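Local atomic coordinates of FAD-linked sulfhydryl oxidase ERV1 (Arabidopsis thaliana, PDB entry 2HJ3), a protein that uses FAD to oxidise pairs of thiols to disulfides, passing the electrons to oxygen, and supports import and folding of small cysteine-containing proteins in the mitochondrial intermembrane space. Residues A[35-38]-A[39-43]; A[71-74]-A[75-78]. One frame throughout, in Å; residues are numbered along the deposited sequence.

Contact 1 of 2, residues A[35-38]-A[39-43]. With SO4 (sulfate ion), chain H; SO4 (sulfate ion), chain J.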
loop_
_atom_site.group_PDB
_atom_site.type_symbol
_atom_site.label_atom_id
_atom_site.label_comp_id
_atom_site.label_asym_id
_atom_site.label_seq_id
_atom_site.Cartn_x
_atom_site.Cartn_y
_atom_site.Cartn_z
ATOM N N GLN A 35 -10.995 -2.078 -14.883
ATOM C CA GLN A 35 -10.176 -1.110 -14.165
ATOM C C GLN A 35 -9.592 -1.692 -12.875
ATOM O O GLN A 35 -8.425 -1.466 -12.556
ATOM C CB GLN A 35 -10.986 0.153 -13.844
ATOM C CG GLN A 35 -10.108 1.320 -13.397
ATOM C CD GLN A 35 -10.909 2.537 -12.963
ATOM O OE1 GLN A 35 -11.642 2.442 -11.950
ATOM N NE2 GLN A 35 -10.798 3.589 -13.635
ATOM N N GLN A 36 -10.403 -2.431 -12.131
ATOM C CA GLN A 36 -9.923 -3.032 -10.895
ATOM C C GLN A 36 -8.747 -3.962 -11.183
ATOM O O GLN A 36 -7.797 -4.037 -10.410
ATOM C CB GLN A 36 -11.052 -3.799 -10.211
ATOM C CG GLN A 36 -12.210 -2.916 -9.821
ATOM C CD GLN A 36 -13.382 -3.701 -9.283
ATOM O OE1 GLN A 36 -13.911 -4.569 -10.016
ATOM N NE2 GLN A 36 -13.779 -3.445 -8.128
ATOM N N LYS A 37 -8.812 -4.654 -12.315
ATOM C CA LYS A 37 -7.751 -5.566 -12.713
ATOM C C LYS A 37 -6.503 -4.744 -13.014
ATOM O O LYS A 37 -5.399 -5.073 -12.577
ATOM C CB LYS A 37 -8.191 -6.358 -13.947
ATOM C CG LYS A 37 -7.243 -7.483 -14.341
ATOM C CD LYS A 37 -7.811 -8.358 -15.461
ATOM C CE LYS A 37 -6.820 -9.460 -15.858
ATOM N NZ LYS A 37 -7.326 -10.376 -16.931
ATOM N N LYS A 38 -6.697 -3.655 -13.747
ATOM C CA LYS A 38 -5.610 -2.755 -14.122
ATOM C C LYS A 38 -4.937 -2.089 -12.916
ATOM O O LYS A 38 -3.712 -1.971 -12.862
ATOM C CB LYS A 38 -6.157 -1.686 -15.063
ATOM C CG LYS A 38 -5.173 -0.621 -15.481
ATOM C CD LYS A 38 -5.890 0.414 -16.338
ATOM C CE LYS A 38 -4.926 1.394 -16.984
ATOM N NZ LYS A 38 -5.647 2.306 -17.931
ATOM N N ASP A 39 -5.733 -1.653 -11.947
ATOM C CA ASP A 39 -5.167 -0.997 -10.773
ATOM C C ASP A 39 -4.331 -1.951 -9.939
ATOM O O ASP A 39 -3.251 -1.593 -9.470
ATOM C CB ASP A 39 -6.272 -0.380 -9.912
ATOM C CG ASP A 39 -7.014 0.725 -10.636
ATOM O OD1 ASP A 39 -6.441 1.282 -11.597
ATOM O OD2 ASP A 39 -8.156 1.042 -10.237
ATOM N N VAL A 40 -4.834 -3.167 -9.757
ATOM C CA VAL A 40 -4.123 -4.169 -8.990
ATOM C C VAL A 40 -2.752 -4.429 -9.599
ATOM O O VAL A 40 -1.752 -4.490 -8.892
ATOM C CB VAL A 40 -4.920 -5.491 -8.935
ATOM C CG1 VAL A 40 -3.988 -6.661 -8.653
ATOM C CG2 VAL A 40 -5.957 -5.409 -7.852
ATOM N N LYS A 41 -2.703 -4.580 -10.914
ATOM C CA LYS A 41 -1.430 -4.824 -11.573
ATOM C C LYS A 41 -0.532 -3.609 -11.500
ATOM O O LYS A 41 0.675 -3.739 -11.303
ATOM C CB LYS A 41 -1.652 -5.214 -13.029
ATOM C CG LYS A 41 -2.450 -6.489 -13.189
ATOM C CD LYS A 41 -2.576 -6.893 -14.637
ATOM C CE LYS A 41 -3.478 -8.112 -14.773
ATOM N NZ LYS A 41 -3.783 -8.449 -16.200
ATOM N N GLU A 42 -1.114 -2.426 -11.656
ATOM C CA GLU A 42 -0.328 -1.199 -11.598
ATOM C C GLU A 42 0.227 -1.006 -10.187
ATOM O O GLU A 42 1.360 -0.553 -10.003
ATOM C CB GLU A 42 -1.191 -0.003 -12.012
ATOM C CG GLU A 42 -0.464 1.351 -12.042
ATOM C CD GLU A 42 0.821 1.341 -12.878
ATOM O OE1 GLU A 42 0.863 0.636 -13.911
ATOM O OE2 GLU A 42 1.784 2.055 -12.512
ATOM N N LEU A 43 -0.575 -1.369 -9.193
ATOM C CA LEU A 43 -0.170 -1.258 -7.797
ATOM C C LEU A 43 1.076 -2.100 -7.531
ATOM O O LEU A 43 2.011 -1.646 -6.875
ATOM C CB LEU A 43 -1.313 -1.712 -6.883
ATOM C CG LEU A 43 -0.976 -1.885 -5.398
ATOM C CD1 LEU A 43 -0.517 -0.561 -4.807
ATOM C CD2 LEU A 43 -2.191 -2.405 -4.654
HETATM S S SO4 H . -6.353 4.504 -14.636
HETATM O O1 SO4 H . -5.815 4.650 -13.263
HETATM O O2 SO4 H . -5.271 4.747 -15.619
HETATM O O3 SO4 H . -6.884 3.133 -14.817
HETATM O O4 SO4 H . -7.441 5.491 -14.836
HETATM S S SO4 J . -0.948 -8.820 -18.783
HETATM O O1 SO4 J . -0.811 -9.022 -17.324
HETATM O O2 SO4 J . 0.185 -9.470 -19.476
HETATM O O3 SO4 J . -2.222 -9.416 -19.236
HETATM O O4 SO4 J . -0.950 -7.372 -19.100
#
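With Lys-37 turned so that CG lies opposite its backbone N (chi1 -172°) and Lys-41 carrying CG beside its own N (chi1 -62°), the two extended lysine chains run side by side in the same direction along one face of helix 34-50, an i to i+4 pair on an alpha-helix of the ERV/ALR four-helix bundle. CE of Lys-37 comes within 3.2 Å of NZ of Lys-41, while the two NZ atoms are 4.1 Å apart. A sulfate, probably from the crystallisation liquor, accepts a hydrogen bond from Lys-41 and would offset part of this charge. Trimming Lys-37 to an alanine would probably take away the methylene wall on one flank of Lys-41 and let its chain shift, though Ala-71 and the sulfate would still restrain it. Four i to i+4 backbone hydrogen bonds, donated by Asp-39 N through Glu-42 N, hold the turn. On another face, the Gln-35 side chain passes slantwise by that of Asp-39, its amide turned 30° from the carboxylate plane. Asp-39 OD1 forms a salt bridge with Arg-49 of the second subunit, which places this face at the dimer interface. Where the two side chains pass, CG of Gln-35 lies 3.7 Å from OD2 of Asp-39.

Contact 2 of 2, residues A[71-74]-A[75-78]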
loop_
_atom_site.group_PDB
_atom_site.type_symbol
_atom_site.label_atom_id
_atom_site.label_comp_id
_atom_site.label_asym_id
_atom_site.label_seq_id
_atom_site.Cartn_x
_atom_site.Cartn_y
_atom_site.Cartn_z
ATOM N N ALA A 71 -4.560 -11.335 -11.596
ATOM C CA ALA A 71 -5.682 -10.533 -11.116
ATOM C C ALA A 71 -7.019 -10.886 -11.739
ATOM O O ALA A 71 -7.969 -10.108 -11.660
ATOM C CB ALA A 71 -5.384 -9.054 -11.339
ATOM N N GLY A 72 -7.101 -12.068 -12.333
ATOM C CA GLY A 72 -8.334 -12.483 -12.974
ATOM C C GLY A 72 -9.521 -12.591 -12.045
ATOM O O GLY A 72 -10.661 -12.478 -12.491
ATOM N N SER A 73 -9.263 -12.817 -10.761
ATOM C CA SER A 73 -10.337 -12.943 -9.778
ATOM C C SER A 73 -9.784 -12.948 -8.355
ATOM O O SER A 73 -8.567 -12.964 -8.149
ATOM C CB SER A 73 -11.130 -14.231 -10.015
ATOM O OG SER A 73 -10.307 -15.377 -9.855
ATOM N N GLN A 74 -10.686 -12.942 -7.381
ATOM C CA GLN A 74 -10.305 -12.931 -5.974
ATOM C C GLN A 74 -9.410 -14.111 -5.608
ATOM O O GLN A 74 -8.418 -13.947 -4.893
ATOM C CB GLN A 74 -11.563 -12.934 -5.095
ATOM C CG GLN A 74 -11.344 -12.631 -3.607
ATOM C CD GLN A 74 -10.768 -13.801 -2.821
ATOM O OE1 GLN A 74 -11.158 -14.950 -3.019
ATOM N NE2 GLN A 74 -9.858 -13.507 -1.909
ATOM N N GLU A 75 -9.743 -15.294 -6.111
ATOM C CA GLU A 75 -8.956 -16.481 -5.800
ATOM C C GLU A 75 -7.554 -16.433 -6.386
ATOM O O GLU A 75 -6.587 -16.765 -5.702
ATOM C CB GLU A 75 -9.665 -17.745 -6.284
ATOM C CG GLU A 75 -9.154 -19.002 -5.598
ATOM C CD GLU A 75 -9.702 -20.280 -6.205
ATOM O OE1 GLU A 75 -10.932 -20.361 -6.423
ATOM O OE2 GLU A 75 -8.897 -21.208 -6.452
ATOM N N GLU A 76 -7.427 -16.015 -7.641
ATOM C CA GLU A 76 -6.111 -15.954 -8.275
ATOM C C GLU A 76 -5.211 -14.906 -7.630
ATOM O O GLU A 76 -4.011 -15.120 -7.480
ATOM C CB GLU A 76 -6.238 -15.646 -9.775
ATOM C CG GLU A 76 -7.179 -16.563 -10.541
ATOM C CD GLU A 76 -7.218 -16.249 -12.027
ATOM O OE1 GLU A 76 -6.971 -15.084 -12.398
ATOM O OE2 GLU A 76 -7.508 -17.162 -12.824
ATOM N N PHE A 77 -5.788 -13.770 -7.255
ATOM C CA PHE A 77 -5.020 -12.691 -6.640
ATOM C C PHE A 77 -4.594 -13.067 -5.218
ATOM O O PHE A 77 -3.440 -12.885 -4.849
ATOM C CB PHE A 77 -5.847 -11.402 -6.654
ATOM C CG PHE A 77 -5.074 -10.181 -6.242
ATOM C CD1 PHE A 77 -3.744 -10.019 -6.629
ATOM C CD2 PHE A 77 -5.671 -9.191 -5.467
ATOM C CE1 PHE A 77 -3.021 -8.889 -6.246
ATOM C CE2 PHE A 77 -4.959 -8.059 -5.080
ATOM C CZ PHE A 77 -3.633 -7.907 -5.468
ATOM N N SER A 78 -5.523 -13.608 -4.432
ATOM C CA SER A 78 -5.223 -14.041 -3.065
ATOM C C SER A 78 -4.090 -15.049 -3.078
ATOM O O SER A 78 -3.131 -14.931 -2.317
ATOM C CB SER A 78 -6.423 -14.735 -2.429
ATOM O OG SER A 78 -7.573 -13.933 -2.481
HETATM O O HOH W 1 -12.288 -16.232 -7.399
#
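Two backbone hydrogen bonds link the N-cap Ser-73 and the first helical residue, Gln-74, to the first turn of helix 74-91. Phe-77 N donates to Ser-73 O at 3.0 Å, with an N-H...O angle of 161°, and Ser-78 N donates to Gln-74 O over the same distance; these are successive i to i+4 bonds, so the helical pattern is already established at Ser-73.

Among the side-chain polar contacts, Ser-78 OG also approaches Gln-74 O and is modelled as a second donor to it, but its position is uncertain because it lies too close to the Gln-74 amide. The firmer partner of that amide is Ala-25 O, which accepts from NE2 and ties the start of this helix to helix 10-27. A water accepts from Glu-75 N at 3.0 Å and has a weak, longer link to Ser-73 OG, so it bridges the N-cap side chain and a first-turn N-H, weakly on the serine side.

Close packing brings Glu-76 back along the loop. Its CG sits beside its own backbone N (chi1 -53°), and the extended chain passes Ser-73, whose OG is 3.4 Å from Glu-76 CG, before Glu-76 OE1 comes to 3.0 Å from both N and CA of Gly-72. On the inner side, Phe-77 CB packs 3.5 Å from Ser-73 O, while its ring leads away to meet Tyr-28 with the planes about 60° apart.

Ser-73 occupies the N-cap position, and the whole is a helix N-terminus following a short loop, here opening the helix that farther along carries the FAD-binding residues Cys-82, His-85, Asn-86 and Asn-89.

In the fold
Contact 1 comes first along the chain, within helix 34-50; contact 2 follows after helix 54-66, where the loop ending at Ser-73 enters helix 74-91. Their centres are about 12 Å apart, yet they touch: Val-40 CG1 lies 3.4 Å from Phe-77 CE1 and 3.9 Å from Ala-71 CB. Two helices of the bundle and the loop that opens the later one are thus packed together, with Tyr-28 touching both regions. Residues 35-43 meet the second subunit through Gln-35, Asp-39, Val-40 and Glu-42, whereas no other protein chain of the assembly touches 71-78. Val-40, which also packs on Met-50 of the second subunit, thus links the dimer interface directly to helix 74-91, whose later residues bind FAD.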